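Local atomic coordinates of CELL division control protein 6 (Pyrobaculum aerophilum, PDB entry 1FNN), a protein that binds ADP and magnesium as an AAA+ ATPase of the Cdc6/Cdc18 family and is probably involved in regulating DNA replication. Residues F199-L203 with E217-I223; I223-T227 with L242-L247; L288-L292 with L383-L388. One frame throughout, in Å; residues are numbered along the deposited sequence.

Contact 1 of 3, residues F199-L203 with E217-I223; sequences FDILL and EDILQMI. With ADP (adenosine-5'-diphosphate), chain D.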
loop_
_atom_site.group_PDB
_atom_site.type_symbol
_atom_site.label_atom_id
_atom_site.label_comp_id
_atom_site.label_asym_id
_atom_site.label_seq_id
_atom_site.Cartn_x
_atom_site.Cartn_y
_atom_site.Cartn_z
ATOM N N PHE A 199 8.957 -6.488 3.381
ATOM C CA PHE A 199 10.122 -7.177 2.880
ATOM C C PHE A 199 9.673 -8.436 2.072
ATOM O O PHE A 199 10.301 -8.663 1.032
ATOM C CB PHE A 199 11.039 -7.615 4.017
ATOM C CG PHE A 199 12.191 -8.454 3.578
ATOM C CD1 PHE A 199 13.359 -7.878 3.131
ATOM C CD2 PHE A 199 12.111 -9.841 3.610
ATOM C CE1 PHE A 199 14.427 -8.632 2.725
ATOM C CE2 PHE A 199 13.183 -10.611 3.199
ATOM C CZ PHE A 199 14.350 -10.018 2.754
ATOM N N ASP A 200 8.791 -9.240 2.641
ATOM C CA ASP A 200 8.461 -10.500 1.905
ATOM C C ASP A 200 7.828 -10.185 0.545
ATOM O O ASP A 200 8.035 -10.874 -0.441
ATOM C CB ASP A 200 7.550 -11.367 2.735
ATOM C CG ASP A 200 8.139 -11.882 4.040
ATOM O OD1 ASP A 200 9.357 -12.107 4.119
ATOM O OD2 ASP A 200 7.341 -12.052 4.973
ATOM N N ILE A 201 6.937 -9.207 0.493
ATOM C CA ILE A 201 6.346 -8.757 -0.759
ATOM C C ILE A 201 7.421 -8.314 -1.740
ATOM O O ILE A 201 7.438 -8.690 -2.928
ATOM C CB ILE A 201 5.362 -7.634 -0.500
ATOM C CG1 ILE A 201 4.212 -8.219 0.347
ATOM C CG2 ILE A 201 4.855 -6.978 -1.797
ATOM C CD1 ILE A 201 3.217 -7.159 0.818
ATOM N N LEU A 202 8.312 -7.414 -1.274
ATOM C CA LEU A 202 9.375 -6.944 -2.151
ATOM C C LEU A 202 10.320 -8.041 -2.597
ATOM O O LEU A 202 10.782 -8.016 -3.749
ATOM C CB LEU A 202 10.208 -5.834 -1.486
ATOM C CG LEU A 202 9.488 -4.542 -1.132
ATOM C CD1 LEU A 202 10.466 -3.509 -0.541
ATOM C CD2 LEU A 202 8.891 -3.905 -2.377
ATOM N N LEU A 203 10.620 -9.039 -1.771
ATOM C CA LEU A 203 11.539 -10.073 -2.225
ATOM C C LEU A 203 10.901 -10.839 -3.407
ATOM O O LEU A 203 11.581 -11.274 -4.351
ATOM C CB LEU A 203 11.831 -10.991 -1.032
ATOM C CG LEU A 203 12.822 -12.114 -1.318
ATOM C CD1 LEU A 203 14.137 -11.563 -1.865
ATOM C CD2 LEU A 203 13.058 -12.983 -0.089
ATOM N N GLU A 217 19.512 -8.398 0.208
ATOM C CA GLU A 217 18.488 -8.437 1.248
ATOM C C GLU A 217 18.495 -7.103 2.027
ATOM O O GLU A 217 17.453 -6.553 2.366
ATOM C CB GLU A 217 18.879 -9.561 2.193
ATOM C CG GLU A 217 18.054 -9.660 3.465
ATOM C CD GLU A 217 18.380 -10.939 4.219
ATOM O OE1 GLU A 217 19.285 -10.923 5.074
ATOM O OE2 GLU A 217 17.719 -11.958 3.944
ATOM N N ASP A 218 19.696 -6.556 2.256
ATOM C CA ASP A 218 19.794 -5.290 2.999
ATOM C C ASP A 218 19.076 -4.171 2.261
ATOM O O ASP A 218 18.479 -3.326 2.929
ATOM C CB ASP A 218 21.237 -4.825 3.231
ATOM C CG ASP A 218 21.930 -5.619 4.325
ATOM O OD1 ASP A 218 21.260 -6.392 5.038
ATOM O OD2 ASP A 218 23.165 -5.464 4.467
ATOM N N ILE A 219 19.156 -4.141 0.926
ATOM C CA ILE A 219 18.491 -3.051 0.194
ATOM C C ILE A 219 16.981 -3.131 0.318
ATOM O O ILE A 219 16.255 -2.126 0.369
ATOM C CB ILE A 219 18.941 -3.013 -1.269
ATOM C CG1 ILE A 219 20.300 -2.302 -1.383
ATOM C CG2 ILE A 219 17.927 -2.348 -2.209
ATOM C CD1 ILE A 219 20.231 -0.783 -1.369
ATOM N N LEU A 220 16.451 -4.361 0.274
ATOM C CA LEU A 220 14.995 -4.552 0.373
ATOM C C LEU A 220 14.574 -4.182 1.800
ATOM O O LEU A 220 13.526 -3.580 2.010
ATOM C CB LEU A 220 14.749 -6.052 0.116
ATOM C CG LEU A 220 14.298 -6.515 -1.268
ATOM C CD1 LEU A 220 14.662 -5.573 -2.392
ATOM C CD2 LEU A 220 14.713 -7.959 -1.554
ATOM N N GLN A 221 15.429 -4.571 2.767
ATOM C CA GLN A 221 15.122 -4.235 4.166
ATOM C C GLN A 221 15.073 -2.719 4.412
ATOM O O GLN A 221 14.158 -2.246 5.104
ATOM C CB GLN A 221 16.096 -4.875 5.142
ATOM C CG GLN A 221 15.976 -6.362 5.406
ATOM C CD GLN A 221 17.228 -6.930 6.051
ATOM O OE1 GLN A 221 18.311 -6.324 6.028
ATOM N NE2 GLN A 221 17.122 -8.110 6.646
ATOM N N MET A 222 15.928 -1.989 3.726
ATOM C CA MET A 222 15.946 -0.505 3.787
ATOM C C MET A 222 14.657 0.119 3.333
ATOM O O MET A 222 14.033 1.021 3.950
ATOM C CB MET A 222 17.161 -0.062 2.985
ATOM C CG MET A 222 17.365 1.440 2.814
ATOM S SD MET A 222 18.751 1.824 1.721
ATOM C CE MET A 222 18.612 3.596 1.580
ATOM N N ILE A 223 14.157 -0.399 2.167
ATOM C CA ILE A 223 12.893 0.093 1.648
ATOM C C ILE A 223 11.743 -0.307 2.566
ATOM O O ILE A 223 10.853 0.479 2.822
ATOM C CB ILE A 223 12.594 -0.511 0.223
ATOM C CG1 ILE A 223 13.710 -0.105 -0.715
ATOM C CG2 ILE A 223 11.204 -0.046 -0.201
ATOM C CD1 ILE A 223 13.638 -0.642 -2.157
HETATM P PB ADP D . -5.268 -1.535 -2.195
HETATM O O1B ADP D . -6.541 -1.692 -3.016
HETATM O O2B ADP D . -5.372 -2.046 -0.872
HETATM O O3B ADP D . -5.091 -0.087 -2.211
HETATM P PA ADP D . -3.494 -3.020 -3.843
HETATM O O1A ADP D . -4.319 -4.234 -3.968
HETATM O O2A ADP D . -3.519 -2.223 -5.076
HETATM O O3A ADP D . -3.938 -2.189 -2.632
HETATM O "O5'" ADP D . -1.918 -3.389 -3.583
HETATM C "C5'" ADP D . -1.002 -2.330 -3.797
HETATM C "C4'" ADP D . 0.199 -2.945 -4.543
HETATM O "O4'" ADP D . 0.777 -3.923 -3.709
HETATM C "C3'" ADP D . -0.158 -3.671 -5.833
HETATM O "O3'" ADP D . 0.944 -3.562 -6.718
HETATM C "C2'" ADP D . -0.394 -5.043 -5.299
HETATM O "O2'" ADP D . -0.253 -6.051 -6.302
HETATM C "C1'" ADP D . 0.759 -5.170 -4.295
HETATM N N9 ADP D . 0.347 -6.058 -3.278
HETATM C C8 ADP D . -0.460 -5.745 -2.216
HETATM N N7 ADP D . -0.495 -6.641 -1.276
HETATM C C5 ADP D . 0.357 -7.620 -1.760
HETATM C C6 ADP D . 0.739 -8.867 -1.240
HETATM N N6 ADP D . 0.257 -9.309 -0.090
HETATM N N1 ADP D . 1.574 -9.622 -1.959
HETATM C C2 ADP D . 2.005 -9.172 -3.122
HETATM N N3 ADP D . 1.727 -8.022 -3.733
HETATM C C4 ADP D . 0.874 -7.281 -2.974
#

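Contact 2 of 3, residues I223-T227 with L242-L247; sequences IADIT and LAIDIL. With ADP (adenosine-5'-diphosphate), chain D.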
loop_
_atom_site.group_PDB
_atom_site.type_symbol
_atom_site.label_atom_id
_atom_site.label_comp_id
_atom_site.label_asym_id
_atom_site.label_seq_id
_atom_site.Cartn_x
_atom_site.Cartn_y
_atom_site.Cartn_z
ATOM N N ILE A 223 14.157 -0.399 2.167
ATOM C CA ILE A 223 12.893 0.093 1.648
ATOM C C ILE A 223 11.743 -0.307 2.566
ATOM O O ILE A 223 10.853 0.479 2.822
ATOM C CB ILE A 223 12.594 -0.511 0.223
ATOM C CG1 ILE A 223 13.710 -0.105 -0.715
ATOM C CG2 ILE A 223 11.204 -0.046 -0.201
ATOM C CD1 ILE A 223 13.638 -0.642 -2.157
ATOM N N ALA A 224 11.779 -1.536 3.111
ATOM C CA ALA A 224 10.745 -1.987 4.035
ATOM C C ALA A 224 10.747 -1.201 5.370
ATOM O O ALA A 224 9.698 -0.887 5.917
ATOM C CB ALA A 224 11.052 -3.454 4.371
ATOM N N ASP A 225 11.920 -0.751 5.770
ATOM C CA ASP A 225 12.091 0.084 6.967
ATOM C C ASP A 225 11.527 1.462 6.730
ATOM O O ASP A 225 10.991 2.055 7.667
ATOM C CB ASP A 225 13.557 0.183 7.434
ATOM C CG ASP A 225 13.915 -1.111 8.145
ATOM O OD1 ASP A 225 12.941 -1.790 8.528
ATOM O OD2 ASP A 225 15.097 -1.438 8.314
ATOM N N ILE A 226 11.532 1.948 5.489
ATOM C CA ILE A 226 10.951 3.244 5.187
ATOM C C ILE A 226 9.434 3.152 5.152
ATOM O O ILE A 226 8.775 4.192 5.218
ATOM C CB ILE A 226 11.400 3.725 3.784
ATOM C CG1 ILE A 226 12.911 3.894 3.649
ATOM C CG2 ILE A 226 10.743 5.029 3.390
ATOM C CD1 ILE A 226 13.288 4.128 2.183
ATOM N N THR A 227 8.895 2.034 4.647
ATOM C CA THR A 227 7.464 1.996 4.357
ATOM C C THR A 227 6.619 1.165 5.290
ATOM O O THR A 227 5.407 1.387 5.309
ATOM C CB THR A 227 7.291 1.406 2.913
ATOM O OG1 THR A 227 8.006 0.167 2.808
ATOM C CG2 THR A 227 7.929 2.326 1.891
ATOM N N LEU A 242 3.478 1.829 -2.405
ATOM C CA LEU A 242 4.628 2.736 -2.232
ATOM C C LEU A 242 5.908 1.953 -2.164
ATOM O O LEU A 242 6.882 2.387 -2.776
ATOM C CB LEU A 242 4.402 3.497 -0.899
ATOM C CG LEU A 242 5.499 4.472 -0.481
ATOM C CD1 LEU A 242 5.650 5.559 -1.527
ATOM C CD2 LEU A 242 5.144 5.035 0.923
ATOM N N ALA A 243 5.969 0.856 -1.399
ATOM C CA ALA A 243 7.191 0.092 -1.288
ATOM C C ALA A 243 7.619 -0.453 -2.642
ATOM O O ALA A 243 8.792 -0.364 -3.018
ATOM C CB ALA A 243 7.102 -1.015 -0.249
ATOM N N ILE A 244 6.650 -0.994 -3.401
ATOM C CA ILE A 244 7.031 -1.529 -4.742
ATOM C C ILE A 244 7.448 -0.419 -5.680
ATOM O O ILE A 244 8.370 -0.507 -6.490
ATOM C CB ILE A 244 5.817 -2.343 -5.308
ATOM C CG1 ILE A 244 5.560 -3.560 -4.412
ATOM C CG2 ILE A 244 6.129 -2.724 -6.765
ATOM C CD1 ILE A 244 4.175 -4.215 -4.549
ATOM N N ASP A 245 6.802 0.739 -5.618
ATOM C CA ASP A 245 7.149 1.887 -6.437
ATOM C C ASP A 245 8.590 2.330 -6.111
ATOM O O ASP A 245 9.389 2.547 -7.017
ATOM C CB ASP A 245 6.123 2.973 -6.124
ATOM C CG ASP A 245 6.167 4.284 -6.847
ATOM O OD1 ASP A 245 6.851 4.462 -7.854
ATOM O OD2 ASP A 245 5.505 5.264 -6.456
ATOM N N ILE A 246 8.963 2.308 -4.809
ATOM C CA ILE A 246 10.336 2.699 -4.476
ATOM C C ILE A 246 11.332 1.687 -4.985
ATOM O O ILE A 246 12.407 2.089 -5.459
ATOM C CB ILE A 246 10.484 2.925 -2.928
ATOM C CG1 ILE A 246 9.743 4.228 -2.570
ATOM C CG2 ILE A 246 11.972 2.944 -2.587
ATOM C CD1 ILE A 246 9.488 4.321 -1.034
ATOM N N LEU A 247 11.077 0.380 -4.844
ATOM C CA LEU A 247 11.976 -0.633 -5.365
ATOM C C LEU A 247 12.231 -0.461 -6.873
ATOM O O LEU A 247 13.377 -0.433 -7.363
ATOM C CB LEU A 247 11.445 -2.049 -5.098
ATOM C CG LEU A 247 12.196 -3.242 -5.671
ATOM C CD1 LEU A 247 13.686 -3.247 -5.261
ATOM C CD2 LEU A 247 11.611 -4.578 -5.210
HETATM P PB ADP D . -5.268 -1.535 -2.195
HETATM O O1B ADP D . -6.541 -1.692 -3.016
HETATM O O2B ADP D . -5.372 -2.046 -0.872
HETATM O O3B ADP D . -5.091 -0.087 -2.211
HETATM P PA ADP D . -3.494 -3.020 -3.843
HETATM O O1A ADP D . -4.319 -4.234 -3.968
HETATM O O2A ADP D . -3.519 -2.223 -5.076
HETATM O O3A ADP D . -3.938 -2.189 -2.632
HETATM O "O5'" ADP D . -1.918 -3.389 -3.583
HETATM C "C5'" ADP D . -1.002 -2.330 -3.797
HETATM C "C4'" ADP D . 0.199 -2.945 -4.543
HETATM O "O4'" ADP D . 0.777 -3.923 -3.709
HETATM C "C3'" ADP D . -0.158 -3.671 -5.833
HETATM O "O3'" ADP D . 0.944 -3.562 -6.718
HETATM C "C2'" ADP D . -0.394 -5.043 -5.299
HETATM O "O2'" ADP D . -0.253 -6.051 -6.302
HETATM C "C1'" ADP D . 0.759 -5.170 -4.295
HETATM N N9 ADP D . 0.347 -6.058 -3.278
HETATM C C8 ADP D . -0.460 -5.745 -2.216
HETATM N N7 ADP D . -0.495 -6.641 -1.276
HETATM C C5 ADP D . 0.357 -7.620 -1.760
HETATM C C6 ADP D . 0.739 -8.867 -1.240
HETATM N N6 ADP D . 0.257 -9.309 -0.090
HETATM N N1 ADP D . 1.574 -9.622 -1.959
HETATM C C2 ADP D . 2.005 -9.172 -3.122
HETATM N N3 ADP D . 1.727 -8.022 -3.733
HETATM C C4 ADP D . 0.874 -7.281 -2.974
#

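Contact 3 of 3, residues L288-L292 with L383-L388; sequences LHEKL and LIKEEL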
loop_
_atom_site.group_PDB
_atom_site.type_symbol
_atom_site.label_atom_id
_atom_site.label_comp_id
_atom_site.label_asym_id
_atom_site.label_seq_id
_atom_site.Cartn_x
_atom_site.Cartn_y
_atom_site.Cartn_z
ATOM N N LEU A 288 22.217 20.136 20.187
ATOM C CA LEU A 288 23.505 20.108 19.538
ATOM C C LEU A 288 24.103 18.724 19.320
ATOM O O LEU A 288 24.582 18.382 18.238
ATOM C CB LEU A 288 24.576 20.932 20.303
ATOM C CG LEU A 288 25.984 20.965 19.761
ATOM C CD1 LEU A 288 26.045 21.518 18.338
ATOM C CD2 LEU A 288 26.937 21.797 20.648
ATOM N N HIS A 289 24.324 17.935 20.358
ATOM C CA HIS A 289 24.967 16.645 20.259
ATOM C C HIS A 289 24.138 15.620 19.446
ATOM O O HIS A 289 24.741 14.674 18.992
ATOM C CB HIS A 289 25.333 16.117 21.662
ATOM C CG HIS A 289 26.661 16.782 21.967
ATOM N ND1 HIS A 289 27.865 16.199 21.643
ATOM C CD2 HIS A 289 26.941 17.975 22.558
ATOM C CE1 HIS A 289 28.840 17.012 22.030
ATOM N NE2 HIS A 289 28.304 18.086 22.581
ATOM N N GLU A 290 22.838 15.720 19.418
ATOM C CA GLU A 290 21.993 14.880 18.561
ATOM C C GLU A 290 22.210 15.250 17.096
ATOM O O GLU A 290 22.219 14.370 16.233
ATOM C CB GLU A 290 20.521 15.023 18.943
ATOM C CG GLU A 290 19.571 14.105 18.137
ATOM C CD GLU A 290 18.194 14.006 18.755
ATOM O OE1 GLU A 290 17.259 13.505 18.092
ATOM O OE2 GLU A 290 17.990 14.422 19.926
ATOM N N LYS A 291 22.376 16.536 16.758
ATOM C CA LYS A 291 22.823 16.984 15.461
ATOM C C LYS A 291 24.177 16.414 15.084
ATOM O O LYS A 291 24.388 15.896 13.989
ATOM C CB LYS A 291 22.954 18.519 15.274
ATOM C CG LYS A 291 21.597 19.241 15.350
ATOM C CD LYS A 291 21.843 20.683 14.931
ATOM C CE LYS A 291 20.636 21.530 14.690
ATOM N NZ LYS A 291 19.967 21.962 15.949
ATOM N N LEU A 292 25.153 16.463 15.979
ATOM C CA LEU A 292 26.479 15.945 15.771
ATOM C C LEU A 292 26.402 14.421 15.575
ATOM O O LEU A 292 27.116 13.897 14.719
ATOM C CB LEU A 292 27.394 16.256 17.003
ATOM C CG LEU A 292 27.717 17.783 17.153
ATOM C CD1 LEU A 292 28.402 18.047 18.508
ATOM C CD2 LEU A 292 28.604 18.243 16.011
ATOM N N LEU A 383 23.393 23.979 10.080
ATOM C CA LEU A 383 22.798 24.191 11.383
ATOM C C LEU A 383 23.806 24.066 12.525
ATOM O O LEU A 383 23.709 24.845 13.466
ATOM C CB LEU A 383 21.610 23.257 11.632
ATOM C CG LEU A 383 20.493 23.388 10.571
ATOM C CD1 LEU A 383 19.475 22.247 10.761
ATOM C CD2 LEU A 383 19.783 24.724 10.635
ATOM N N ILE A 384 24.694 23.098 12.489
ATOM C CA ILE A 384 25.712 22.956 13.524
ATOM C C ILE A 384 26.642 24.186 13.556
ATOM O O ILE A 384 26.952 24.775 14.610
ATOM C CB ILE A 384 26.513 21.698 13.291
ATOM C CG1 ILE A 384 25.561 20.474 13.486
ATOM C CG2 ILE A 384 27.725 21.653 14.230
ATOM C CD1 ILE A 384 26.272 19.201 13.101
ATOM N N LYS A 385 27.064 24.610 12.377
ATOM C CA LYS A 385 27.936 25.753 12.209
ATOM C C LYS A 385 27.278 26.997 12.767
ATOM O O LYS A 385 28.038 27.765 13.409
ATOM C CB LYS A 385 28.402 25.998 10.759
ATOM C CG LYS A 385 29.431 24.889 10.442
ATOM C CD LYS A 385 29.994 25.057 9.033
ATOM C CE LYS A 385 31.028 23.941 8.817
ATOM N NZ LYS A 385 31.341 23.768 7.364
ATOM N N GLU A 386 25.985 27.185 12.493
ATOM C CA GLU A 386 25.335 28.356 13.037
ATOM C C GLU A 386 25.286 28.303 14.564
ATOM O O GLU A 386 25.310 29.343 15.246
ATOM C CB GLU A 386 23.998 28.643 12.392
ATOM C CG GLU A 386 22.692 28.120 12.869
ATOM C CD GLU A 386 21.502 28.386 11.958
ATOM O OE1 GLU A 386 21.606 28.260 10.718
ATOM O OE2 GLU A 386 20.424 28.731 12.492
ATOM N N GLU A 387 24.932 27.147 15.144
ATOM C CA GLU A 387 24.821 27.062 16.615
ATOM C C GLU A 387 26.202 27.281 17.219
ATOM O O GLU A 387 26.329 27.868 18.311
ATOM C CB GLU A 387 24.185 25.736 16.981
ATOM C CG GLU A 387 24.219 25.118 18.351
ATOM C CD GLU A 387 23.066 24.116 18.524
ATOM O OE1 GLU A 387 22.710 23.424 17.539
ATOM O OE2 GLU A 387 22.504 24.021 19.625
ATOM N N LEU A 388 27.271 26.846 16.573
ATOM C CA LEU A 388 28.608 26.968 17.149
ATOM C C LEU A 388 29.430 28.145 16.645
ATOM O O LEU A 388 30.642 28.191 16.854
ATOM C CB LEU A 388 29.342 25.651 16.802
ATOM C CG LEU A 388 28.765 24.419 17.520
ATOM C CD1 LEU A 388 29.619 23.197 17.175
ATOM C CD2 LEU A 388 28.829 24.630 19.053
#

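Contact 1 of 3, residues F199-L203 with E217-I223
Phe-199 and Leu-220 join helices 195-209 and 217-227 in the AAA+ lid region, which lies beside the bound ADP. The segment axes pass 9.2 Å apart at 129°, and apolar packing dominates. The Phe-199 ring reaches helix 217-227 because its CG stands anti to the backbone N (chi1 174°). Its CE1 lies 3.7 Å from CB of Leu-220, and the two side chains cross at about a right angle. The carbonyl O of Glu-217 sits at the ring edge, near the ring plane. CG of Glu-217 and CG of Gln-221 both approach from one side of that plane, with Leu-220 CB on the other. CG of Glu-217 is 3.8 Å from CZ of Phe-199, and CG of Gln-221 is 3.8 Å from CD1 of Phe-199. One helical turn on, Leu-203 CD1 meets Leu-220 CD2 at 3.7 Å, again nearly at a right angle. Leu-220 thus touches both, with CB on the ring and CD2 on Leu-203. Deeper in, Leu-202 points at the partner helix and its CD1 packs 3.6 Å from CG2 of Ile-223. Ile-201, on another side of helix 195-209, touches the adenine with CD1 3.6 Å from C6 of ADP. Helix 240-256 completes the packing, with Ile-244 against Leu-202 and Leu-247 against Leu-220. Helix 264-274 covers Ile-219 and Ile-223 through Val-267.

Contact 2 of 3, residues I223-T227 with L242-L247
Ile-223 and Thr-227 lie one helical turn apart and face Ala-243 and Ile-246 on the partner helix. The segment axes run 9.6 Å apart at 143°, closer to antiparallel than to perpendicular. Apolar contacts make up the interface. The two branches of Ile-223 part: CG2 lies 3.9 Å from CG2 of Ile-246, while CD1 reaches the backbone of Leu-247, 3.6 Å from its CA. Ile-223 and Ile-246 lie alongside, pointing opposite ways. Thr-227 and Ile-246 instead meet tip to tip, with CG2 of Thr-227 3.9 Å from CD1 of Ile-246. The same methyl also touches Leu-242 CD2 at 4.0 Å.

The one side-chain hydrogen bond within these segments is internal to helix 217-227. With chi1 at 52°, Thr-227 OG1 sits between its backbone N and carbonyl carbon and turns back to donate to Ile-223 O at 2.9 Å. The donor is tilted 34° from the carbonyl plane. That oxygen also accepts from Thr-227 N, so two bonds from one residue grip it. OG1 also lies 3.4 Å from CB of Ala-243. A valine here has no hydroxyl, and Ile-223 O would probably be left with only backbone donors at the helix end.

Ile-244 points away from this interface, and its CD1 lies 3.5 Å from O4' of ADP. Such buried, roughly antiparallel helix packing belongs to the helical lid of AAA+ ATPases, here with helix 240-256 lining the nucleotide pocket.

Contact 3 of 3, residues L288-L292 with L383-L388
Lys-291 and Ile-384 run side by side, head to tail. Their closest atoms are CB of Lys-291 and CG1 of Ile-384, 3.7 Å apart. The extended lysine chain lays CE 3.6 Å from CB of Leu-383, a side chain it crosses at about a right angle. The bend at the last torsion (chi4 75°) then turns NZ. NZ makes a weak salt bridge to Glu-387 OE1 at 3.5 Å. Its stronger partners are the carbonyl oxygens of Ile-284 and Leu-286, just before the segment. The ammonium group is thus held mainly by backbone, with the exposed carboxylate as a more distant mate that probably adds some electrostatic attraction.

The contact brings a helix of the C-terminal winged-helix domain, 288-304, against the last helix of the chain, 373-387. Their segments run 10.4 Å apart at 146°, roughly antiparallel.

Glu-387 has CG anti to its own N (chi1 163°) and stretches across to Leu-288, crossing it obliquely. Its OE2 lies 3.8 Å from CB of Leu-288. The carboxylate lies against the aliphatic part of Leu-288, while OE1 also faces Lys-291 NZ. Leu-288 meets Leu-388 at about a right angle, CD2 to CD2 at 3.8 Å. Leu-388 is the first residue to leave the helix. On the buried side, Leu-292 is set at a slant to Ile-384, with CD2 of Leu-292 3.9 Å from CD1 of Ile-384. Leu-292 also packs on Tyr-318 and Val-321 of helix 311-324, and Ile-384 on Tyr-325.

Contacts 1 and 2 form one continuous region of the lid, their centres 8 Å apart. They share helix 217-227 and Ile-223. Leu-202 of contact 1 also touches the backbone of Ala-243 in contact 2. Both have a residue against ADP. Contact 2 is the more buried of the pair, while contact 1 has an exposed glutamate beside its aromatic ring. Contact 3 stands apart, about 31 Å from contact 2 between centres, in the C-terminal winged-helix region, where the last helix of the chain packs away from the nucleotide. It is partly buried too, but it alone carries a salt bridge between its segments. The lid contacts join their helices by apolar packing.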